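Laccase (Botrytis aclada, PDB 3SQR) is a multicopper oxidase that couples one-electron oxidation of phenols such as hydroquinone to reduction of dioxygen to water, and probably takes part in lignin degradation. Local coordinates at residues A102-D106 and F157-Y162; P222-T228 and T336-A340; P81-S87 and W205-S209. All coordinates share one frame; numbering follows the deposited sequence.

How the interactions relate
Interactions 2 and 3 adjoin, with centres about 12 Å apart. Glu226 OE1 of 222-228 lies 2.8 Å from His207 N of 205-209, a probable hydrogen bond, and 2.7 Å from Glu208 OE2, close enough that one of the two carboxylates may be protonated. Interaction 1 is separate, its centre about 36 Å from that of interaction 2 and about 34 Å from that of interaction 3; along the chain it is nested within the loop that interaction 3 closes. The copper sites lie nearby without being part of any contact: the side chain of Pro222 in interaction 2 is about 8 Å from a copper ion, and that of Gln161 in interaction 1 about 9 Å from the copper ligand His126.

Interaction 1 of 3, residues A102-D106 and F157-Y162; sequences ADWGD and FQVTQY
Gly105 and Asp106 meet Val159 through two backbone hydrogen bonds, Gly105 N to Val159 O (2.7 Å) and Val159 N to Asp106 O (2.9 Å). A third bond flanks them: NE2 of Gln158 donates to Gly105 O over 2.8 Å, almost straight at 176° at the hydrogen. The acceptor lies in the amide plane of Gln158, whose extended side chain carries NE2 across the gap. Val159 CG2 lies against backbone oxygens, 3.3 Å from Asp103 O and close to Asp106 O; its one apolar neighbour across the contact is the more distant Ala102 CB.

At the other end the side chains of Trp104 and Tyr162 run side by side and point the same way. Tyr162 CD2 sits over the centre of one face of the indole, 3.5 Å from Trp104 CD2, but the planes are inclined by 48°, so the pair is oblique, neither a stack nor edge-to-face. Tyr162 reaches this place with CG tucked between its backbone N and carbonyl carbon (chi1 59°). At the indole edge, Trp104 NE1 donates in plane to a water 2.8 Å away that also binds Thr160 O.

Behind this first shell, a type II turn from Asp103 to Asp106 sets the backbone, closed by Asp106 N to Asp103 O. Asp106 OD2 spans the same turn, accepting from Asp103 N at 2.8 Å from above the carboxylate plane. Arg68 forms salt bridges to both aspartates, which probably stabilises their charges and stiffens the turn.

Both segments are connections from one sheet of the first cupredoxin-like domain to the other. The turn links strand 100-103 to strand 107-114, while 157-162 runs from strand 152-158, beside 107-114, to strand 163-169, in the sheet of 100-103.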
loop_
_atom_site.group_PDB
_atom_site.type_symbol
_atom_site.label_atom_id
_atom_site.label_comp_id
_atom_site.label_asym_id
_atom_site.label_seq_id
_atom_site.Cartn_x
_atom_site.Cartn_y
_atom_site.Cartn_z
ATOM N N ALA A 102 -5.958 14.805 6.807
ATOM C CA ALA A 102 -7.321 15.114 7.058
ATOM C C ALA A 102 -7.705 14.549 8.400
ATOM O O ALA A 102 -6.890 13.955 9.073
ATOM C CB ALA A 102 -8.249 14.559 5.893
ATOM N N ASP A 103 -8.921 14.847 8.842
ATOM C CA ASP A 103 -9.487 14.265 10.038
ATOM C C ASP A 103 -10.502 13.259 9.599
ATOM O O ASP A 103 -11.153 13.400 8.567
ATOM C CB ASP A 103 -10.241 15.319 10.901
ATOM C CG ASP A 103 -9.306 16.331 11.509
ATOM O OD1 ASP A 103 -8.175 15.985 11.831
ATOM O OD2 ASP A 103 -9.698 17.492 11.588
ATOM N N TRP A 104 -10.671 12.269 10.454
ATOM C CA TRP A 104 -11.698 11.281 10.345
ATOM C C TRP A 104 -13.019 11.987 10.064
ATOM O O TRP A 104 -13.451 12.863 10.825
ATOM C CB TRP A 104 -11.722 10.556 11.679
ATOM C CG TRP A 104 -12.630 9.461 11.783
ATOM C CD1 TRP A 104 -13.211 8.762 10.768
ATOM C CD2 TRP A 104 -13.045 8.856 12.988
ATOM N NE1 TRP A 104 -14.047 7.759 11.282
ATOM C CE2 TRP A 104 -13.952 7.812 12.654
ATOM C CE3 TRP A 104 -12.794 9.137 14.349
ATOM C CZ2 TRP A 104 -14.603 7.054 13.619
ATOM C CZ3 TRP A 104 -13.438 8.359 15.318
ATOM C CH2 TRP A 104 -14.312 7.321 14.946
ATOM N N GLY A 105 -13.670 11.578 8.979
ATOM C CA GLY A 105 -14.969 12.135 8.601
ATOM C C GLY A 105 -14.915 13.243 7.559
ATOM O O GLY A 105 -15.971 13.619 7.032
ATOM N N ASP A 106 -13.721 13.802 7.286
ATOM C CA ASP A 106 -13.592 14.864 6.334
ATOM C C ASP A 106 -13.895 14.358 4.919
ATOM O O ASP A 106 -13.736 13.162 4.633
ATOM C CB ASP A 106 -12.179 15.434 6.334
ATOM C CG ASP A 106 -11.894 16.294 7.540
ATOM O OD1 ASP A 106 -12.808 16.648 8.348
ATOM O OD2 ASP A 106 -10.704 16.653 7.659
ATOM N N PHE A 157 -13.994 11.787 -2.012
ATOM C CA PHE A 157 -14.368 10.752 -1.171
ATOM C C PHE A 157 -14.305 11.230 0.244
ATOM O O PHE A 157 -13.637 12.226 0.509
ATOM C CB PHE A 157 -13.543 9.475 -1.349
ATOM C CG PHE A 157 -12.073 9.671 -1.235
ATOM C CD1 PHE A 157 -11.326 10.001 -2.343
ATOM C CD2 PHE A 157 -11.417 9.556 -0.016
ATOM C CE1 PHE A 157 -9.946 10.157 -2.278
ATOM C CE2 PHE A 157 -10.013 9.738 0.034
ATOM C CZ PHE A 157 -9.290 10.016 -1.133
ATOM N N GLN A 158 -15.106 10.603 1.072
ATOM C CA GLN A 158 -15.000 10.790 2.502
ATOM C C GLN A 158 -14.010 9.848 3.109
ATOM O O GLN A 158 -13.943 8.647 2.774
ATOM C CB GLN A 158 -16.358 10.609 3.216
ATOM C CG GLN A 158 -16.378 11.083 4.624
ATOM C CD GLN A 158 -17.772 11.073 5.207
ATOM O OE1 GLN A 158 -18.611 10.267 4.779
ATOM N NE2 GLN A 158 -18.025 11.948 6.221
ATOM N N VAL A 159 -13.321 10.322 4.168
ATOM C CA VAL A 159 -12.505 9.363 4.884
ATOM C C VAL A 159 -13.292 8.896 6.099
ATOM O O VAL A 159 -13.649 9.675 7.004
ATOM C CB VAL A 159 -11.110 9.887 5.266
ATOM C CG1 VAL A 159 -10.208 9.951 4.006
ATOM C CG2 VAL A 159 -11.172 11.319 5.975
ATOM N N THR A 160 -13.658 7.630 6.056
ATOM C CA THR A 160 -14.507 7.041 7.082
ATOM C C THR A 160 -13.648 6.091 7.942
ATOM O O THR A 160 -14.114 5.150 8.558
ATOM C CB THR A 160 -15.653 6.272 6.399
ATOM O OG1 THR A 160 -15.106 5.205 5.606
ATOM C CG2 THR A 160 -16.411 7.202 5.482
ATOM N N GLN A 161 -12.339 6.346 7.908
ATOM C CA GLN A 161 -11.313 5.554 8.541
ATOM C C GLN A 161 -10.286 6.584 9.056
ATOM O O GLN A 161 -10.240 7.720 8.582
ATOM C CB GLN A 161 -10.589 4.630 7.544
ATOM C CG GLN A 161 -11.458 3.568 6.985
ATOM C CD GLN A 161 -10.905 3.066 5.710
ATOM O OE1 GLN A 161 -11.101 3.710 4.631
ATOM N NE2 GLN A 161 -10.231 1.931 5.775
ATOM N N TYR A 162 -9.461 6.132 9.989
ATOM C CA TYR A 162 -8.397 6.953 10.557
ATOM C C TYR A 162 -7.142 6.131 10.725
ATOM O O TYR A 162 -7.166 4.915 10.937
ATOM C CB TYR A 162 -8.850 7.672 11.842
ATOM C CG TYR A 162 -9.288 6.739 12.915
ATOM C CD1 TYR A 162 -8.363 6.225 13.840
ATOM C CD2 TYR A 162 -10.609 6.300 12.981
ATOM C CE1 TYR A 162 -8.776 5.303 14.809
ATOM C CE2 TYR A 162 -11.013 5.382 13.913
ATOM C CZ TYR A 162 -10.099 4.889 14.839
ATOM O OH TYR A 162 -10.471 4.010 15.814
HETATM O O HOH W 1 -16.126 6.314 10.008
#

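Interaction 2 of 3, residues P222-T228 and T336-A340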
loop_
_atom_site.group_PDB
_atom_site.type_symbol
_atom_site.label_atom_id
_atom_site.label_comp_id
_atom_site.label_asym_id
_atom_site.label_seq_id
_atom_site.Cartn_x
_atom_site.Cartn_y
_atom_site.Cartn_z
ATOM N N PRO A 222 12.803 -10.269 -10.630
ATOM C CA PRO A 222 12.910 -8.855 -10.313
ATOM C C PRO A 222 14.394 -8.465 -10.245
ATOM O O PRO A 222 15.190 -9.206 -9.715
ATOM C CB PRO A 222 12.291 -8.771 -8.927
ATOM C CG PRO A 222 11.260 -9.829 -8.929
ATOM C CD PRO A 222 12.085 -10.981 -9.566
ATOM N N PRO A 223 14.754 -7.332 -10.842
ATOM C CA PRO A 223 16.151 -6.922 -10.686
ATOM C C PRO A 223 16.522 -6.486 -9.267
ATOM O O PRO A 223 15.662 -5.987 -8.543
ATOM C CB PRO A 223 16.269 -5.720 -11.620
ATOM C CG PRO A 223 14.915 -5.165 -11.727
ATOM C CD PRO A 223 13.972 -6.408 -11.675
ATOM N N ALA A 224 17.781 -6.685 -8.896
ATOM C CA ALA A 224 18.360 -6.042 -7.717
ATOM C C ALA A 224 18.474 -4.566 -8.074
ATOM O O ALA A 224 19.059 -4.199 -9.107
ATOM C CB ALA A 224 19.721 -6.597 -7.370
ATOM N N LEU A 225 17.815 -3.727 -7.277
ATOM C CA LEU A 225 17.889 -2.279 -7.513
ATOM C C LEU A 225 19.080 -1.721 -6.805
ATOM O O LEU A 225 19.715 -2.350 -5.925
ATOM C CB LEU A 225 16.581 -1.596 -7.070
ATOM C CG LEU A 225 15.336 -2.121 -7.772
ATOM C CD1 LEU A 225 14.105 -1.369 -7.347
ATOM C CD2 LEU A 225 15.484 -2.129 -9.300
ATOM N N GLU A 226 19.402 -0.482 -7.163
ATOM C CA GLU A 226 20.712 0.056 -6.778
ATOM C C GLU A 226 20.796 0.531 -5.375
ATOM O O GLU A 226 21.854 0.544 -4.774
ATOM C CB GLU A 226 21.056 1.195 -7.707
ATOM C CG GLU A 226 21.450 0.791 -9.109
ATOM C CD GLU A 226 20.302 0.314 -10.017
ATOM O OE1 GLU A 226 19.133 0.672 -9.795
ATOM O OE2 GLU A 226 20.554 -0.498 -10.934
ATOM N N ASN A 227 19.679 0.905 -4.772
ATOM C CA ASN A 227 19.762 1.411 -3.439
ATOM C C ASN A 227 18.395 1.230 -2.747
ATOM O O ASN A 227 17.530 0.530 -3.279
ATOM C CB ASN A 227 20.155 2.894 -3.441
ATOM C CG ASN A 227 20.906 3.296 -2.211
ATOM O OD1 ASN A 227 21.280 2.474 -1.387
ATOM N ND2 ASN A 227 21.141 4.648 -2.073
ATOM N N THR A 228 18.291 1.788 -1.564
ATOM C CA THR A 228 17.024 1.895 -0.804
ATOM C C THR A 228 16.909 3.340 -0.333
ATOM O O THR A 228 17.909 4.045 -0.278
ATOM C CB THR A 228 16.977 0.957 0.388
ATOM O OG1 THR A 228 17.915 1.400 1.386
ATOM C CG2 THR A 228 17.316 -0.520 -0.038
ATOM N N THR A 336 16.276 -9.271 -3.862
ATOM C CA THR A 336 17.649 -8.766 -3.927
ATOM C C THR A 336 17.679 -7.226 -3.966
ATOM O O THR A 336 16.753 -6.584 -4.472
ATOM C CB THR A 336 18.357 -9.227 -5.184
ATOM O OG1 THR A 336 17.583 -8.876 -6.326
ATOM C CG2 THR A 336 18.566 -10.804 -5.164
ATOM N N ASN A 337 18.757 -6.692 -3.408
ATOM C CA ASN A 337 19.080 -5.280 -3.522
ATOM C C ASN A 337 20.616 -5.176 -3.477
ATOM O O ASN A 337 21.319 -5.901 -2.734
ATOM C CB ASN A 337 18.451 -4.504 -2.378
ATOM C CG ASN A 337 18.540 -3.031 -2.580
ATOM O OD1 ASN A 337 17.747 -2.414 -3.314
ATOM N ND2 ASN A 337 19.549 -2.480 -1.990
ATOM N N ASN A 338 21.110 -4.204 -4.214
ATOM C CA ASN A 338 22.545 -4.002 -4.310
ATOM C C ASN A 338 23.142 -3.437 -3.074
ATOM O O ASN A 338 24.348 -3.605 -2.825
ATOM C CB ASN A 338 22.847 -3.058 -5.463
ATOM C CG ASN A 338 22.760 -3.705 -6.801
ATOM O OD1 ASN A 338 22.465 -4.900 -6.933
ATOM N ND2 ASN A 338 23.073 -2.929 -7.829
ATOM N N GLU A 339 22.317 -2.810 -2.217
ATOM C CA GLU A 339 22.824 -2.175 -1.040
ATOM C C GLU A 339 21.921 -2.477 0.148
ATOM O O GLU A 339 21.597 -1.594 0.951
ATOM C CB GLU A 339 22.875 -0.677 -1.290
ATOM C CG GLU A 339 23.719 -0.284 -2.488
ATOM C CD GLU A 339 25.199 -0.605 -2.349
ATOM O OE1 GLU A 339 25.657 -0.851 -1.238
ATOM O OE2 GLU A 339 25.879 -0.634 -3.381
ATOM N N ALA A 340 21.595 -3.763 0.315
ATOM C CA ALA A 340 20.739 -4.152 1.424
ATOM C C ALA A 340 21.189 -3.673 2.809
ATOM O O ALA A 340 20.374 -3.237 3.625
ATOM C CB ALA A 340 20.537 -5.706 1.407
HETATM O O HOH W 2 14.681 -10.004 -6.348
HETATM O O HOH W 3 14.693 -7.248 -6.172
HETATM O O HOH W 4 16.177 -4.131 -4.900
HETATM O O HOH W 5 24.003 -0.147 -6.302
HETATM O O HOH W 6 20.449 0.894 0.724
#
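In the second cupredoxin-like domain, the chain entering edge strand 227-230 is met by the long loop between strands 323-327 and 344-348, with Leu225 and Asn338 at the centre of the contact. The direct evidence of pairing is a single hydrogen bond, Asn338 N to Leu225 O, 2.9 Å long with 165° at the hydrogen. Pro222 and Pro223 touch Trp530 of helix 529-533, and the Pro222 side chain is about 4 Å from that of His531, a type 1 copper ligand.

Ala224 CB points into the loop and lies 3.3 Å from Asn338 OD1; it also meets Thr336 OG1, which is turned between its own backbone N and carbonyl carbon (chi1 54°). Beyond Asn338, Glu339 CG presses on Glu226 O at 3.1 Å, and Glu339 CB lies 3.5 Å from Asn227 OD1. The Asn337 side chain passes obliquely across Thr228, its CG near Thr228 CG2.

Water bridges supplement these contacts. One molecule accepts from Leu225 N at 2.9 Å and also binds Thr336 O; a second links Pro223 O to Thr336 O. At the far end a third accepts from Thr228 OG1 and donates to Asn227 OD1 (2.8 Å) and to Glu339 O (2.7 Å). Asn227 ND2 donates to Asp82 OD2 and to Thr235 O, which probably fixes the amide's rotation and with it the position of OD1.

The chemistry is that of a hydrated seam: one direct backbone bond and several water bridges, with polar atoms making most of the contact, which is consistent with ordered water helping to set the loop's position.

Interaction 3 of 3, residues P81-S87 and W205-S209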
loop_
_atom_site.group_PDB
_atom_site.type_symbol
_atom_site.label_atom_id
_atom_site.label_comp_id
_atom_site.label_asym_id
_atom_site.label_seq_id
_atom_site.Cartn_x
_atom_site.Cartn_y
_atom_site.Cartn_z
ATOM N N PRO A 81 17.737 11.883 -4.563
ATOM C CA PRO A 81 17.337 11.532 -3.189
ATOM C C PRO A 81 18.443 10.970 -2.376
ATOM O O PRO A 81 18.387 11.024 -1.155
ATOM C CB PRO A 81 16.240 10.484 -3.402
ATOM C CG PRO A 81 16.512 9.953 -4.803
ATOM C CD PRO A 81 17.043 11.070 -5.575
ATOM N N ASP A 82 19.458 10.421 -3.070
ATOM C CA ASP A 82 20.545 9.659 -2.451
ATOM C C ASP A 82 21.896 9.959 -3.076
ATOM O O ASP A 82 22.784 9.119 -3.014
ATOM C CB ASP A 82 20.292 8.141 -2.527
ATOM C CG ASP A 82 20.245 7.632 -3.941
ATOM O OD1 ASP A 82 20.253 8.440 -4.875
ATOM O OD2 ASP A 82 20.138 6.420 -4.189
ATOM N N GLY A 83 22.056 11.161 -3.602
ATOM C CA GLY A 83 23.286 11.528 -4.302
ATOM C C GLY A 83 23.344 11.029 -5.722
ATOM O O GLY A 83 24.355 11.234 -6.367
ATOM N N TYR A 84 22.306 10.342 -6.224
ATOM C CA TYR A 84 22.216 9.966 -7.605
ATOM C C TYR A 84 21.046 10.613 -8.280
ATOM O O TYR A 84 19.881 10.455 -7.886
ATOM C CB TYR A 84 22.094 8.409 -7.756
ATOM C CG TYR A 84 22.336 7.961 -9.167
ATOM C CD1 TYR A 84 21.366 8.104 -10.132
ATOM C CD2 TYR A 84 23.607 7.444 -9.564
ATOM C CE1 TYR A 84 21.569 7.741 -11.400
ATOM C CE2 TYR A 84 23.836 7.126 -10.913
ATOM C CZ TYR A 84 22.827 7.248 -11.805
ATOM O OH TYR A 84 22.912 6.999 -13.155
ATOM N N THR A 85 21.306 11.327 -9.363
ATOM C CA THR A 85 20.314 12.122 -10.013
ATOM C C THR A 85 19.647 11.298 -11.081
ATOM O O THR A 85 20.319 10.651 -11.930
ATOM C CB THR A 85 20.938 13.421 -10.653
ATOM O OG1 THR A 85 21.615 14.161 -9.611
ATOM C CG2 THR A 85 19.926 14.226 -11.277
ATOM N N ARG A 86 18.329 11.286 -11.022
ATOM C CA ARG A 86 17.523 10.498 -11.957
ATOM C C ARG A 86 16.172 11.042 -12.166
ATOM O O ARG A 86 15.720 11.917 -11.416
ATOM C CB ARG A 86 17.427 9.031 -11.457
ATOM C CG ARG A 86 16.991 8.877 -10.013
ATOM C CD ARG A 86 16.293 7.505 -9.815
ATOM N NE ARG A 86 15.040 7.440 -10.535
ATOM C CZ ARG A 86 14.129 6.467 -10.433
ATOM N NH1 ARG A 86 14.329 5.437 -9.621
ATOM N NH2 ARG A 86 13.031 6.535 -11.162
ATOM N N SER A 87 15.489 10.489 -13.175
ATOM C CA SER A 87 14.141 10.858 -13.462
ATOM C C SER A 87 13.252 10.327 -12.323
ATOM O O SER A 87 13.574 9.356 -11.634
ATOM C CB SER A 87 13.658 10.257 -14.765
ATOM O OG SER A 87 13.569 8.816 -14.681
ATOM N N TRP A 205 15.019 1.531 -4.205
ATOM C CA TRP A 205 15.099 2.688 -5.072
ATOM C C TRP A 205 16.073 2.432 -6.178
ATOM O O TRP A 205 17.264 2.177 -5.901
ATOM C CB TRP A 205 15.566 3.898 -4.272
ATOM C CG TRP A 205 15.584 5.122 -5.075
ATOM C CD1 TRP A 205 16.685 5.869 -5.407
ATOM C CD2 TRP A 205 14.463 5.791 -5.649
ATOM N NE1 TRP A 205 16.309 6.936 -6.192
ATOM C CE2 TRP A 205 14.955 6.923 -6.361
ATOM C CE3 TRP A 205 13.096 5.545 -5.673
ATOM C CZ2 TRP A 205 14.123 7.775 -7.045
ATOM C CZ3 TRP A 205 12.270 6.389 -6.376
ATOM C CH2 TRP A 205 12.793 7.521 -7.039
ATOM N N ALA A 206 15.571 2.460 -7.413
ATOM C CA ALA A 206 16.414 2.229 -8.565
ATOM C C ALA A 206 17.186 3.512 -8.882
ATOM O O ALA A 206 16.764 4.592 -8.460
ATOM C CB ALA A 206 15.574 1.831 -9.765
ATOM N N HIS A 207 18.288 3.379 -9.640
ATOM C CA HIS A 207 18.970 4.570 -10.198
ATOM C C HIS A 207 18.678 4.771 -11.629
ATOM O O HIS A 207 19.488 5.394 -12.351
ATOM C CB HIS A 207 20.465 4.515 -9.927
ATOM C CG HIS A 207 20.798 4.801 -8.510
ATOM N ND1 HIS A 207 22.069 4.657 -8.006
ATOM C CD2 HIS A 207 20.030 5.250 -7.486
ATOM C CE1 HIS A 207 22.064 4.982 -6.732
ATOM N NE2 HIS A 207 20.829 5.343 -6.389
ATOM N N GLU A 208 17.471 4.334 -12.055
ATOM C CA GLU A 208 16.920 4.575 -13.344
ATOM C C GLU A 208 15.412 4.303 -13.241
ATOM O O GLU A 208 14.966 3.698 -12.297
ATOM C CB GLU A 208 17.556 3.662 -14.370
ATOM C CG GLU A 208 17.401 2.147 -14.056
ATOM C CD GLU A 208 18.287 1.619 -12.923
ATOM O OE1 GLU A 208 19.428 2.090 -12.846
ATOM O OE2 GLU A 208 17.860 0.707 -12.123
ATOM N N SER A 209 14.648 4.720 -14.238
ATOM C CA SER A 209 13.202 4.520 -14.220
ATOM C C SER A 209 12.947 3.038 -14.250
ATOM O O SER A 209 13.532 2.309 -15.041
ATOM C CB SER A 209 12.545 5.129 -15.438
ATOM O OG SER A 209 11.131 4.855 -15.560
HETATM O O HOH W 7 18.638 8.178 -7.012
HETATM O O HOH W 8 21.955 4.259 -13.486
HETATM O O HOH W 9 15.726 6.654 -16.008
#
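Arg86, Tyr84 and Asp82 form the tight part, packed against Trp205 and His207. The Tyr84 and His207 rings make an offset stack, centroids 4.3 Å apart and planes 6° from parallel. Tyr84 CB sits over the centre of the imidazole, while His207 CB comes over the phenol face. At the imidazole edge, His207 NE2 donates to Asp82 OD2 over 2.5 Å, on the syn side of a carboxylate turned 81° from the ring; Asn227 ND2 donates to the same oxygen. Asp82 OD1 accepts from Tyr84 N in an Asx turn.

The Arg86 guanidinium lies flat on Trp205, its plane 21° from the indole and CZ 4.1 Å from the six-membered ring centroid, an off-centre cation-pi contact. Glu208 O lies over the opposite face. Arg86 NH1 donates to Ala206 O (2.8 Å) and Arg86 NE to Ser87 O (2.7 Å), fixing the group's rotation; NH2 adds a salt bridge to Asp177. Pro81 CG packs 3.3 Å from Trp205 NE1, which donates a hydrogen bond to a water that binds Asp82 OD1 and Tyr84 O.

Packing slackens towards Ser87 and Ser209. Ser87 OG comes no nearer than 3.9 Å to Ser209 CB, and the water between Ser87 OG and Ser209 N holds the former only weakly. Another water joins Tyr84 OH, itself bonded to Asp243, to His207 O.

The contact joins the first two cupredoxin-like domains: 81-87 enters edge strand 86-91, while 205-209 leads from strand 195-205 into helix 210-217, which Ser209 N-caps, its OG also bonded to Asp177. Leu229 of strand 227-230 touches Pro81, Asp82 and Trp205.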